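PDB 4ZXH: Abbfa_003403 from Acinetobacter baumannii, which is a four-domain nonribosomal peptide synthetase that probably activates an amino acid, loads it on its carrier domain, condenses it with an upstream acyl group and releases the product. Local coordinates for residues C758-V762 against S773-I777; N712-P718 against G734-G740; T1158-D1164 against P1261-A1267; L1069-I1073 against W1136-I1142. The contacts are given in a common frame with arbitrary orientation. Residue numbers count along the deposited sequence, not the author numbering.

Contact 1: C758-V762 against S773-I777; sequences CLWNV and SAARI
W760 is the apolar centre of this antiparallel beta hairpin in the mixed sheet of the adenylation domain, where helix 641-655 packs on W760 and A774. Its ring (chi1 m, -66°; chi2 92°) leans across to 773-777: CE3 lies 4.2 Å from A774 CB, and R776 CB sits over the face of the six-membered ring, 4.0 Å from its centroid, a CH-pi contact. A774 CB also meets V762 CG2 at 4.0 Å. On the face carrying L759, N761, A775 and I777, L759 CD2 is 4.3 Å from I777 CB. Both strands are extended, their axes 4.6 Å apart at 149°. N761 and A775 form a hydrogen-bonded pair, with N761 N to A775 O 2.9 Å and A775 N to N761 O 2.7 Å; W760-R776 (CA-CA 4.8 Å) and V762-A774 (CA-CA 4.3 Å) are non-hydrogen-bonded pairs. I777 N reaches L759 O at 3.0 Å. At the exposed edge R776, with chi1 and chi2 t and chi3 m, extends past the indole, so that W760 CZ2 lies over one face of the guanidinium (R776 NH2 to W760 CZ2 3.6 Å). The arginine thus covers the indole face with its aliphatic stem and reaches the rim with its charged head, while main-chain bonds hold the register.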
loop_
_atom_site.group_PDB
_atom_site.type_symbol
_atom_site.label_atom_id
_atom_site.label_comp_id
_atom_site.label_asym_id
_atom_site.label_seq_id
_atom_site.Cartn_x
_atom_site.Cartn_y
_atom_site.Cartn_z
ATOM N N CYS A 758 19.353 13.809 24.153
ATOM C CA CYS A 758 17.940 14.041 24.436
ATOM C C CYS A 758 17.286 14.729 23.229
ATOM O O CYS A 758 17.817 15.706 22.696
ATOM C CB CYS A 758 17.777 14.886 25.702
ATOM S SG CYS A 758 16.062 15.214 26.227
ATOM N N LEU A 759 16.142 14.214 22.790
ATOM C CA LEU A 759 15.440 14.780 21.641
ATOM C C LEU A 759 14.034 15.259 22.022
ATOM O O LEU A 759 13.235 14.486 22.556
ATOM C CB LEU A 759 15.361 13.740 20.516
ATOM C CG LEU A 759 14.736 14.151 19.180
ATOM C CD1 LEU A 759 15.415 15.395 18.595
ATOM C CD2 LEU A 759 14.802 13.005 18.196
ATOM N N TRP A 760 13.733 16.531 21.763
ATOM C CA TRP A 760 12.366 17.029 21.896
ATOM C C TRP A 760 11.738 17.272 20.530
ATOM O O TRP A 760 12.314 17.979 19.697
ATOM C CB TRP A 760 12.334 18.316 22.701
ATOM C CG TRP A 760 12.736 18.145 24.132
ATOM C CD1 TRP A 760 13.992 18.278 24.661
ATOM C CD2 TRP A 760 11.873 17.820 25.226
ATOM N NE1 TRP A 760 13.962 18.044 26.014
ATOM C CE2 TRP A 760 12.674 17.754 26.386
ATOM C CE3 TRP A 760 10.502 17.564 25.337
ATOM C CZ2 TRP A 760 12.150 17.449 27.641
ATOM C CZ3 TRP A 760 9.982 17.263 26.581
ATOM C CH2 TRP A 760 10.805 17.208 27.719
ATOM N N ASN A 761 10.574 16.672 20.280
ATOM C CA ASN A 761 9.758 17.099 19.145
ATOM C C ASN A 761 8.795 18.149 19.658
ATOM O O ASN A 761 8.098 17.940 20.645
ATOM C CB ASN A 761 9.001 15.949 18.496
ATOM C CG ASN A 761 8.150 16.402 17.319
ATOM O OD1 ASN A 761 8.563 17.249 16.522
ATOM N ND2 ASN A 761 6.936 15.858 17.222
ATOM N N VAL A 762 8.767 19.290 18.994
ATOM C CA VAL A 762 8.177 20.459 19.596
ATOM C C VAL A 762 7.334 21.211 18.544
ATOM O O VAL A 762 7.673 21.226 17.352
ATOM C CB VAL A 762 9.302 21.320 20.235
ATOM C CG1 VAL A 762 10.095 22.067 19.193
ATOM C CG2 VAL A 762 8.753 22.248 21.271
ATOM N N SER A 773 3.257 22.754 22.397
ATOM C CA SER A 773 3.381 21.413 22.952
ATOM C C SER A 773 4.778 20.872 22.701
ATOM O O SER A 773 5.522 21.404 21.867
ATOM C CB SER A 773 2.325 20.464 22.376
ATOM O OG SER A 773 2.549 20.215 21.004
ATOM N N ALA A 774 5.123 19.811 23.426
ATOM C CA ALA A 774 6.479 19.286 23.425
ATOM C C ALA A 774 6.521 17.817 23.854
ATOM O O ALA A 774 5.998 17.450 24.900
ATOM C CB ALA A 774 7.349 20.124 24.327
ATOM N N ALA A 775 7.162 16.998 23.030
ATOM C CA ALA A 775 7.268 15.563 23.233
ATOM C C ALA A 775 8.723 15.115 23.464
ATOM O O ALA A 775 9.583 15.338 22.610
ATOM C CB ALA A 775 6.678 14.833 22.023
ATOM N N ARG A 776 9.009 14.485 24.602
ATOM C CA ARG A 776 10.311 13.841 24.779
ATOM C C ARG A 776 10.306 12.533 23.986
ATOM O O ARG A 776 9.686 11.544 24.390
ATOM C CB ARG A 776 10.637 13.577 26.261
ATOM C CG ARG A 776 12.083 13.097 26.513
ATOM C CD ARG A 776 12.308 12.579 27.941
ATOM N NE ARG A 776 12.137 13.617 28.960
ATOM C CZ ARG A 776 13.129 14.351 29.467
ATOM N NH1 ARG A 776 14.382 14.166 29.061
ATOM N NH2 ARG A 776 12.872 15.279 30.387
ATOM N N ILE A 777 10.988 12.542 22.847
ATOM C CA ILE A 777 11.079 11.376 21.977
ATOM C C ILE A 777 12.128 10.385 22.473
ATOM O O ILE A 777 13.307 10.729 22.582
ATOM C CB ILE A 777 11.433 11.776 20.532
ATOM C CG1 ILE A 777 10.397 12.765 19.973
ATOM C CG2 ILE A 777 11.564 10.532 19.655
ATOM C CD1 ILE A 777 8.949 12.325 20.149
#

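Contact 2: N712-P718 against G734-G740; sequences NVLQATP and GLTALCG
Strands 713-716 and 735-740 are the two parallel arms of a beta-alpha-beta unit, joined through helix 718-725, in the mixed sheet of the adenylation domain. Both are extended, their axes 4.7 Å apart at 13°. N712, at the entry, accepts T736 N on its O at 3.1 Å. V713 pairs with T736 and sets CG1 4.0 Å from L738 CD1. L714 (chi1 t, chi2 p) pairs with A737 (CA-CA 5.1 Å): L714 N donates to T736 O (3.0 Å), L714 O accepts L738 N (2.9 Å), and L714 CB meets L735 CD1 at 3.9 Å. Q715 is opposite L738 (CA-CA 4.4 Å; CB-CB 3.7 Å), its OE1 bonded to W771 NE1 and NE2 to E677 OE2. A716 N donates to L738 O at 3.1 Å. T717 takes the N-cap position of the helix, though its OG1 bonds K953 O, and T717 CA lies 3.4 Å from G740 O. P718 opens the helix, packing CG 3.6 Å from C739 SG and CD 3.3 Å from G740 O.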
loop_
_atom_site.group_PDB
_atom_site.type_symbol
_atom_site.label_atom_id
_atom_site.label_comp_id
_atom_site.label_asym_id
_atom_site.label_seq_id
_atom_site.Cartn_x
_atom_site.Cartn_y
_atom_site.Cartn_z
ATOM N N ASN A 712 25.869 22.374 23.927
ATOM C CA ASN A 712 25.037 21.379 24.611
ATOM C C ASN A 712 23.510 21.616 24.517
ATOM O O ASN A 712 22.717 20.919 25.161
ATOM C CB ASN A 712 25.467 21.261 26.085
ATOM C CG ASN A 712 25.126 22.482 26.905
ATOM O OD1 ASN A 712 24.871 23.555 26.366
ATOM N ND2 ASN A 712 25.144 22.331 28.225
ATOM N N VAL A 713 23.095 22.589 23.712
ATOM C CA VAL A 713 21.685 22.713 23.319
ATOM C C VAL A 713 21.643 23.186 21.868
ATOM O O VAL A 713 22.335 24.137 21.497
ATOM C CB VAL A 713 20.872 23.713 24.202
ATOM C CG1 VAL A 713 19.387 23.688 23.816
ATOM C CG2 VAL A 713 21.030 23.428 25.688
ATOM N N LEU A 714 20.848 22.522 21.039
ATOM C CA LEU A 714 20.705 22.948 19.652
ATOM C C LEU A 714 19.260 22.791 19.220
ATOM O O LEU A 714 18.690 21.707 19.338
ATOM C CB LEU A 714 21.627 22.140 18.728
ATOM C CG LEU A 714 21.592 22.465 17.227
ATOM C CD1 LEU A 714 22.064 23.865 16.975
ATOM C CD2 LEU A 714 22.448 21.505 16.435
ATOM N N GLN A 715 18.660 23.873 18.736
ATOM C CA GLN A 715 17.315 23.794 18.172
ATOM C C GLN A 715 17.354 24.160 16.685
ATOM O O GLN A 715 18.064 25.080 16.274
ATOM C CB GLN A 715 16.346 24.689 18.954
ATOM C CG GLN A 715 15.369 25.445 18.098
ATOM C CD GLN A 715 14.228 26.100 18.871
ATOM O OE1 GLN A 715 13.570 25.483 19.707
ATOM N NE2 GLN A 715 14.048 27.399 18.634
ATOM N N ALA A 716 16.601 23.407 15.889
ATOM C CA ALA A 716 16.667 23.500 14.440
ATOM C C ALA A 716 15.489 22.785 13.783
ATOM O O ALA A 716 14.971 21.804 14.318
ATOM C CB ALA A 716 17.977 22.909 13.932
ATOM N N THR A 717 15.079 23.276 12.617
ATOM C CA THR A 717 14.116 22.566 11.788
ATOM C C THR A 717 14.761 21.308 11.197
ATOM O O THR A 717 15.993 21.246 11.038
ATOM C CB THR A 717 13.602 23.456 10.652
ATOM O OG1 THR A 717 14.687 23.774 9.770
ATOM C CG2 THR A 717 13.001 24.742 11.221
ATOM N N PRO A 718 13.932 20.297 10.876
ATOM C CA PRO A 718 14.399 19.056 10.234
ATOM C C PRO A 718 15.412 19.273 9.122
ATOM O O PRO A 718 16.410 18.560 9.074
ATOM C CB PRO A 718 13.114 18.462 9.677
ATOM C CG PRO A 718 12.082 18.834 10.750
ATOM C CD PRO A 718 12.500 20.220 11.238
ATOM N N GLY A 734 26.012 14.591 25.064
ATOM C CA GLY A 734 25.617 15.570 26.062
ATOM C C GLY A 734 24.736 16.661 25.483
ATOM O O GLY A 734 24.324 17.585 26.192
ATOM N N LEU A 735 24.440 16.552 24.191
ATOM C CA LEU A 735 23.641 17.564 23.503
ATOM C C LEU A 735 22.138 17.314 23.621
ATOM O O LEU A 735 21.648 16.213 23.358
ATOM C CB LEU A 735 24.027 17.629 22.025
ATOM C CG LEU A 735 23.174 18.547 21.155
ATOM C CD1 LEU A 735 23.572 19.995 21.366
ATOM C CD2 LEU A 735 23.286 18.164 19.689
ATOM N N THR A 736 21.410 18.347 24.023
ATOM C CA THR A 736 19.960 18.306 24.002
ATOM C C THR A 736 19.448 18.942 22.714
ATOM O O THR A 736 19.698 20.112 22.453
ATOM C CB THR A 736 19.352 19.023 25.212
ATOM O OG1 THR A 736 19.577 18.238 26.395
ATOM C CG2 THR A 736 17.861 19.212 25.006
ATOM N N ALA A 737 18.736 18.160 21.911
ATOM C CA ALA A 737 18.255 18.620 20.614
ATOM C C ALA A 737 16.764 18.965 20.621
ATOM O O ALA A 737 15.954 18.341 21.309
ATOM C CB ALA A 737 18.537 17.570 19.554
ATOM N N LEU A 738 16.409 19.976 19.847
ATOM C CA LEU A 738 15.017 20.309 19.655
ATOM C C LEU A 738 14.759 20.309 18.165
ATOM O O LEU A 738 15.542 20.863 17.389
ATOM C CB LEU A 738 14.665 21.664 20.267
ATOM C CG LEU A 738 14.661 21.718 21.790
ATOM C CD1 LEU A 738 16.059 21.982 22.322
ATOM C CD2 LEU A 738 13.696 22.769 22.287
ATOM N N CYS A 739 13.666 19.673 17.773
ATOM C CA CYS A 739 13.274 19.602 16.378
ATOM C C CYS A 739 11.854 20.123 16.250
ATOM O O CYS A 739 10.949 19.585 16.890
ATOM C CB CYS A 739 13.374 18.164 15.874
ATOM S SG CYS A 739 13.213 17.955 14.102
ATOM N N GLY A 740 11.658 21.169 15.450
ATOM C CA GLY A 740 10.335 21.755 15.294
ATOM C C GLY A 740 10.109 22.421 13.952
ATOM O O GLY A 740 11.035 22.527 13.153
#

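Contact 3: T1158-D1164 against P1261-A1267; sequences TGIVMID and PILLVKA
Five main-chain hydrogen bonds join the extended, parallel segments 1158-1164 and 1261-1267, whose strand axes are 4.7 Å apart at 11°: I1160 N to P1261 O 2.9 Å, L1263 N to I1160 O 2.8 Å, M1162 N to L1263 O 2.8 Å, V1265 N to M1162 O 2.8 Å, and D1164 N to V1265 O 2.6 Å. The bridges pair I1160 with I1262, V1161 with L1263, M1162 with L1264 and I1163 with V1265. These are neighbouring strands of the alpha/beta-hydrolase sheet of the thioesterase domain. On one face, M1162 (chi1 m, chi2 and chi3 t) packs CE 3.7 Å from I1262 CD1 and CB 4.0 Å from L1264 CD1; on the other, I1163 CG2 is 4.3 Å from V1265 CB, and helix 1303-1316 covers V1161, I1163 and L1263. One side-chain bond lies past the end of strand 1158-1163: D1164, backbone at 44/45° and chi1 t, accepts A1267 N on OD1 at 3.1 Å. Its OD2 bonds H1297 ND1, as expected for the acid of a Cys-His-Asp triad with C1137.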
loop_
_atom_site.group_PDB
_atom_site.type_symbol
_atom_site.label_atom_id
_atom_site.label_comp_id
_atom_site.label_asym_id
_atom_site.label_seq_id
_atom_site.Cartn_x
_atom_site.Cartn_y
_atom_site.Cartn_z
ATOM N N THR A 1158 1.035 -32.210 -46.148
ATOM C CA THR A 1158 -0.094 -31.525 -46.772
ATOM C C THR A 1158 0.389 -30.346 -47.603
ATOM O O THR A 1158 -0.074 -30.130 -48.726
ATOM C CB THR A 1158 -1.110 -31.031 -45.727
ATOM O OG1 THR A 1158 -1.699 -32.162 -45.075
ATOM C CG2 THR A 1158 -2.210 -30.215 -46.393
ATOM N N GLY A 1159 1.330 -29.593 -47.044
ATOM C CA GLY A 1159 1.892 -28.449 -47.727
ATOM C C GLY A 1159 2.932 -27.732 -46.893
ATOM O O GLY A 1159 3.034 -27.943 -45.685
ATOM N N ILE A 1160 3.714 -26.884 -47.548
ATOM C CA ILE A 1160 4.722 -26.082 -46.874
ATOM C C ILE A 1160 4.454 -24.594 -47.084
ATOM O O ILE A 1160 4.288 -24.143 -48.219
ATOM C CB ILE A 1160 6.119 -26.391 -47.388
ATOM C CG1 ILE A 1160 6.431 -27.872 -47.241
ATOM C CG2 ILE A 1160 7.141 -25.595 -46.608
ATOM C CD1 ILE A 1160 7.801 -28.229 -47.767
ATOM N N VAL A 1161 4.411 -23.823 -46.006
ATOM C CA VAL A 1161 4.325 -22.385 -46.170
ATOM C C VAL A 1161 5.690 -21.733 -46.006
ATOM O O VAL A 1161 6.303 -21.821 -44.947
ATOM C CB VAL A 1161 3.361 -21.762 -45.183
ATOM C CG1 VAL A 1161 3.379 -20.258 -45.342
ATOM C CG2 VAL A 1161 1.968 -22.287 -45.429
ATOM N N MET A 1162 6.181 -21.082 -47.054
ATOM C CA MET A 1162 7.477 -20.431 -46.948
ATOM C C MET A 1162 7.329 -18.963 -47.189
ATOM O O MET A 1162 6.926 -18.542 -48.275
ATOM C CB MET A 1162 8.474 -21.012 -47.943
ATOM C CG MET A 1162 8.946 -22.415 -47.626
ATOM S SD MET A 1162 9.981 -22.953 -48.981
ATOM C CE MET A 1162 9.836 -24.740 -48.870
ATOM N N ILE A 1163 7.661 -18.173 -46.179
ATOM C CA ILE A 1163 7.539 -16.734 -46.316
ATOM C C ILE A 1163 8.915 -16.117 -46.595
ATOM O O ILE A 1163 9.796 -16.112 -45.734
ATOM C CB ILE A 1163 6.891 -16.125 -45.072
ATOM C CG1 ILE A 1163 5.612 -16.904 -44.739
ATOM C CG2 ILE A 1163 6.556 -14.677 -45.321
ATOM C CD1 ILE A 1163 5.005 -16.554 -43.419
ATOM N N ASP A 1164 9.078 -15.635 -47.829
ATOM C CA ASP A 1164 10.323 -15.064 -48.332
ATOM C C ASP A 1164 11.578 -15.874 -47.953
ATOM O O ASP A 1164 12.597 -15.332 -47.540
ATOM C CB ASP A 1164 10.463 -13.622 -47.864
ATOM C CG ASP A 1164 11.264 -12.773 -48.842
ATOM O OD1 ASP A 1164 10.904 -12.729 -50.045
ATOM O OD2 ASP A 1164 12.278 -12.176 -48.410
ATOM N N PRO A 1261 4.309 -29.956 -52.132
ATOM C CA PRO A 1261 3.339 -28.880 -52.367
ATOM C C PRO A 1261 3.707 -27.647 -51.530
ATOM O O PRO A 1261 3.678 -27.694 -50.303
ATOM C CB PRO A 1261 2.014 -29.501 -51.926
ATOM C CG PRO A 1261 2.403 -30.516 -50.911
ATOM C CD PRO A 1261 3.762 -31.028 -51.284
ATOM N N ILE A 1262 4.082 -26.564 -52.200
ATOM C CA ILE A 1262 4.657 -25.404 -51.526
ATOM C C ILE A 1262 3.919 -24.117 -51.838
ATOM O O ILE A 1262 3.578 -23.850 -52.991
ATOM C CB ILE A 1262 6.139 -25.216 -51.924
ATOM C CG1 ILE A 1262 6.992 -26.356 -51.378
ATOM C CG2 ILE A 1262 6.682 -23.893 -51.417
ATOM C CD1 ILE A 1262 8.403 -26.303 -51.869
ATOM N N LEU A 1263 3.678 -23.318 -50.807
ATOM C CA LEU A 1263 3.234 -21.941 -50.991
ATOM C C LEU A 1263 4.392 -21.018 -50.642
ATOM O O LEU A 1263 4.830 -20.977 -49.480
ATOM C CB LEU A 1263 2.012 -21.626 -50.121
ATOM C CG LEU A 1263 1.580 -20.160 -50.042
ATOM C CD1 LEU A 1263 1.134 -19.684 -51.403
ATOM C CD2 LEU A 1263 0.464 -19.977 -49.017
ATOM N N LEU A 1264 4.907 -20.299 -51.642
ATOM C CA LEU A 1264 5.978 -19.334 -51.395
ATOM C C LEU A 1264 5.466 -17.898 -51.447
ATOM O O LEU A 1264 5.046 -17.419 -52.501
ATOM C CB LEU A 1264 7.111 -19.518 -52.399
ATOM C CG LEU A 1264 8.213 -18.455 -52.353
ATOM C CD1 LEU A 1264 8.938 -18.473 -51.044
ATOM C CD2 LEU A 1264 9.182 -18.653 -53.498
ATOM N N VAL A 1265 5.487 -17.226 -50.301
ATOM C CA VAL A 1265 5.048 -15.839 -50.211
ATOM C C VAL A 1265 6.266 -14.927 -50.336
ATOM O O VAL A 1265 7.148 -14.933 -49.474
ATOM C CB VAL A 1265 4.302 -15.558 -48.872
ATOM C CG1 VAL A 1265 3.909 -14.105 -48.767
ATOM C CG2 VAL A 1265 3.057 -16.441 -48.743
ATOM N N LYS A 1266 6.336 -14.159 -51.415
ATOM C CA LYS A 1266 7.505 -13.324 -51.638
ATOM C C LYS A 1266 7.252 -11.877 -51.242
ATOM O O LYS A 1266 6.238 -11.273 -51.609
ATOM C CB LYS A 1266 7.944 -13.393 -53.096
ATOM C CG LYS A 1266 9.065 -12.430 -53.429
ATOM C CD LYS A 1266 9.678 -12.737 -54.777
ATOM C CE LYS A 1266 10.666 -11.656 -55.172
ATOM N NZ LYS A 1266 10.853 -11.643 -56.662
ATOM N N ALA A 1267 8.175 -11.335 -50.463
ATOM C CA ALA A 1267 8.176 -9.920 -50.140
ATOM C C ALA A 1267 8.560 -9.139 -51.399
ATOM O O ALA A 1267 9.713 -9.177 -51.822
ATOM C CB ALA A 1267 9.151 -9.650 -49.000
#

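Contact 4: L1069-I1073 against W1136-I1142; sequences LFHPI and WCFGGAI
The turn from strand to helix at 1136-1139 has the geometry of the nucleophile elbow of an alpha/beta-hydrolase, with C1137 the probable nucleophile of this thioesterase; segment 1069-1073 leaves its strand beside it. C1137 sits in the strained backbone conformation 54/-128°, chi1 t, and helix 1138-1152 follows. No hydrogen bond crosses the contact. G1139 lets the chains close to 4.5 Å between its CA and P1072 CA: G1139 CA is 3.2 Å from F1070 O, and a CB there would clash with that oxygen. F1070 (chi1 m, -53°) points toward the helix, CG 3.9 Å from I1142 CG2. H1071, chi1 p, folds its imidazole back so that ND1 bonds P1072 O at 2.9 Å, while NE2 bonds Y1118 OH; I1142 (chi1 m, chi2 t) lays CD1 over the imidazole, 4.0 Å from its centroid. W1136, chi1 t, carries CZ3 to 3.5 Å from P1072 CB, its NE1 bonded to H1297 O. F1138 (chi1 t, chi2 70°) turns the edge of its ring to P1072 C and one face to I1073. With chi1 and chi2 of I1073 both m, its CD1 lies 4.0 Å from the F1138 ring centroid and 3.6 Å from F1138 CG.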
loop_
_atom_site.group_PDB
_atom_site.type_symbol
_atom_site.label_atom_id
_atom_site.label_comp_id
_atom_site.label_asym_id
_atom_site.label_seq_id
_atom_site.Cartn_x
_atom_site.Cartn_y
_atom_site.Cartn_z
ATOM N N LEU A 1069 5.478 -24.225 -37.236
ATOM C CA LEU A 1069 6.367 -23.166 -37.687
ATOM C C LEU A 1069 7.747 -23.302 -37.061
ATOM O O LEU A 1069 7.879 -23.624 -35.889
ATOM C CB LEU A 1069 5.765 -21.799 -37.371
ATOM C CG LEU A 1069 4.399 -21.560 -38.044
ATOM C CD1 LEU A 1069 3.697 -20.361 -37.472
ATOM C CD2 LEU A 1069 4.518 -21.427 -39.565
ATOM N N PHE A 1070 8.781 -23.042 -37.846
ATOM C CA PHE A 1070 10.128 -23.228 -37.354
ATOM C C PHE A 1070 10.934 -21.948 -37.344
ATOM O O PHE A 1070 10.824 -21.122 -38.246
ATOM C CB PHE A 1070 10.812 -24.282 -38.190
ATOM C CG PHE A 1070 10.028 -25.523 -38.279
ATOM C CD1 PHE A 1070 10.039 -26.434 -37.229
ATOM C CD2 PHE A 1070 9.239 -25.774 -39.385
ATOM C CE1 PHE A 1070 9.292 -27.593 -37.291
ATOM C CE2 PHE A 1070 8.496 -26.932 -39.459
ATOM C CZ PHE A 1070 8.518 -27.840 -38.405
ATOM N N HIS A 1071 11.753 -21.804 -36.310
ATOM C CA HIS A 1071 12.515 -20.593 -36.101
ATOM C C HIS A 1071 13.361 -20.238 -37.304
ATOM O O HIS A 1071 13.814 -21.123 -38.013
ATOM C CB HIS A 1071 13.416 -20.751 -34.884
ATOM C CG HIS A 1071 14.414 -21.856 -35.008
ATOM N ND1 HIS A 1071 15.561 -21.743 -35.759
ATOM C CD2 HIS A 1071 14.452 -23.089 -34.449
ATOM C CE1 HIS A 1071 16.255 -22.865 -35.674
ATOM N NE2 HIS A 1071 15.604 -23.699 -34.886
ATOM N N PRO A 1072 13.570 -18.937 -37.536
ATOM C CA PRO A 1072 14.561 -18.457 -38.510
ATOM C C PRO A 1072 15.971 -18.511 -37.930
ATOM O O PRO A 1072 16.144 -19.118 -36.870
ATOM C CB PRO A 1072 14.135 -17.014 -38.753
ATOM C CG PRO A 1072 13.458 -16.617 -37.468
ATOM C CD PRO A 1072 12.788 -17.832 -36.943
ATOM N N ILE A 1073 16.936 -17.868 -38.590
ATOM C CA ILE A 1073 18.343 -17.876 -38.158
ATOM C C ILE A 1073 18.537 -17.598 -36.666
ATOM O O ILE A 1073 19.273 -18.301 -36.000
ATOM C CB ILE A 1073 19.187 -16.838 -38.925
ATOM C CG1 ILE A 1073 19.121 -17.073 -40.429
ATOM C CG2 ILE A 1073 20.642 -16.942 -38.495
ATOM C CD1 ILE A 1073 19.841 -18.340 -40.854
ATOM N N TRP A 1136 9.307 -18.630 -41.748
ATOM C CA TRP A 1136 9.691 -17.383 -42.360
ATOM C C TRP A 1136 11.186 -17.475 -42.574
ATOM O O TRP A 1136 11.893 -18.004 -41.723
ATOM C CB TRP A 1136 9.308 -16.180 -41.480
ATOM C CG TRP A 1136 10.047 -14.962 -41.897
ATOM C CD1 TRP A 1136 9.827 -14.214 -43.019
ATOM C CD2 TRP A 1136 11.157 -14.365 -41.228
ATOM N NE1 TRP A 1136 10.724 -13.169 -43.079
ATOM C CE2 TRP A 1136 11.560 -13.245 -41.993
ATOM C CE3 TRP A 1136 11.856 -14.660 -40.049
ATOM C CZ2 TRP A 1136 12.630 -12.428 -41.626
ATOM C CZ3 TRP A 1136 12.929 -13.837 -39.678
ATOM C CH2 TRP A 1136 13.305 -12.746 -40.470
ATOM N N CYS A 1137 11.676 -16.994 -43.708
ATOM C CA CYS A 1137 13.120 -17.028 -43.966
ATOM C C CYS A 1137 13.676 -18.463 -43.808
ATOM O O CYS A 1137 13.141 -19.423 -44.377
ATOM C CB CYS A 1137 13.837 -16.045 -43.025
ATOM S SG CYS A 1137 15.588 -15.687 -43.387
ATOM N N PHE A 1138 14.724 -18.602 -43.009
ATOM C CA PHE A 1138 15.396 -19.883 -42.778
ATOM C C PHE A 1138 14.450 -20.972 -42.232
ATOM O O PHE A 1138 14.634 -22.165 -42.497
ATOM C CB PHE A 1138 16.565 -19.638 -41.835
ATOM C CG PHE A 1138 17.394 -20.841 -41.540
ATOM C CD1 PHE A 1138 18.205 -21.396 -42.509
ATOM C CD2 PHE A 1138 17.410 -21.385 -40.260
ATOM C CE1 PHE A 1138 18.988 -22.502 -42.223
ATOM C CE2 PHE A 1138 18.195 -22.482 -39.964
ATOM C CZ PHE A 1138 18.985 -23.041 -40.946
ATOM N N GLY A 1139 13.421 -20.558 -41.494
ATOM C CA GLY A 1139 12.378 -21.486 -41.074
ATOM C C GLY A 1139 11.816 -22.314 -42.231
ATOM O O GLY A 1139 11.654 -23.529 -42.108
ATOM N N GLY A 1140 11.528 -21.651 -43.353
ATOM C CA GLY A 1140 11.148 -22.327 -44.580
ATOM C C GLY A 1140 12.114 -23.428 -44.996
ATOM O O GLY A 1140 11.669 -24.504 -45.424
ATOM N N ALA A 1141 13.424 -23.185 -44.860
ATOM C CA ALA A 1141 14.429 -24.192 -45.230
ATOM C C ALA A 1141 14.414 -25.404 -44.287
ATOM O O ALA A 1141 14.536 -26.537 -44.734
ATOM C CB ALA A 1141 15.795 -23.586 -45.265
ATOM N N ILE A 1142 14.266 -25.164 -42.986
ATOM C CA ILE A 1142 14.057 -26.242 -42.022
ATOM C C ILE A 1142 12.847 -27.083 -42.401
ATOM O O ILE A 1142 12.949 -28.317 -42.475
ATOM C CB ILE A 1142 13.869 -25.701 -40.611
ATOM C CG1 ILE A 1142 15.155 -25.016 -40.144
ATOM C CG2 ILE A 1142 13.468 -26.804 -39.661
ATOM C CD1 ILE A 1142 15.067 -24.418 -38.780
#

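In the fold
All four contacts are largely buried, but they lie in two distant domains. Contacts 1 and 2 share one sheet of the adenylation domain, with strands 735-740 and 756-763 adjacent; C758 O to A737 N (2.7 Å) and W760 O to C739 N (2.9 Å) join them. Parallel pairing in contact 2 gives way to the antiparallel hairpin of contact 1, where R776 is exposed. About 81 Å from contact 1, centre to centre, contact 3 belongs to the thioesterase with contact 4; I1163 O to C1137 N (2.9 Å) links strand and elbow. Contacts 1 to 3 rest on main-chain bonds, contact 4 on side-chain packing and a close glycine-to-carbonyl approach; contacts 3 and 4 supply D1164 and C1137 of the likely triad.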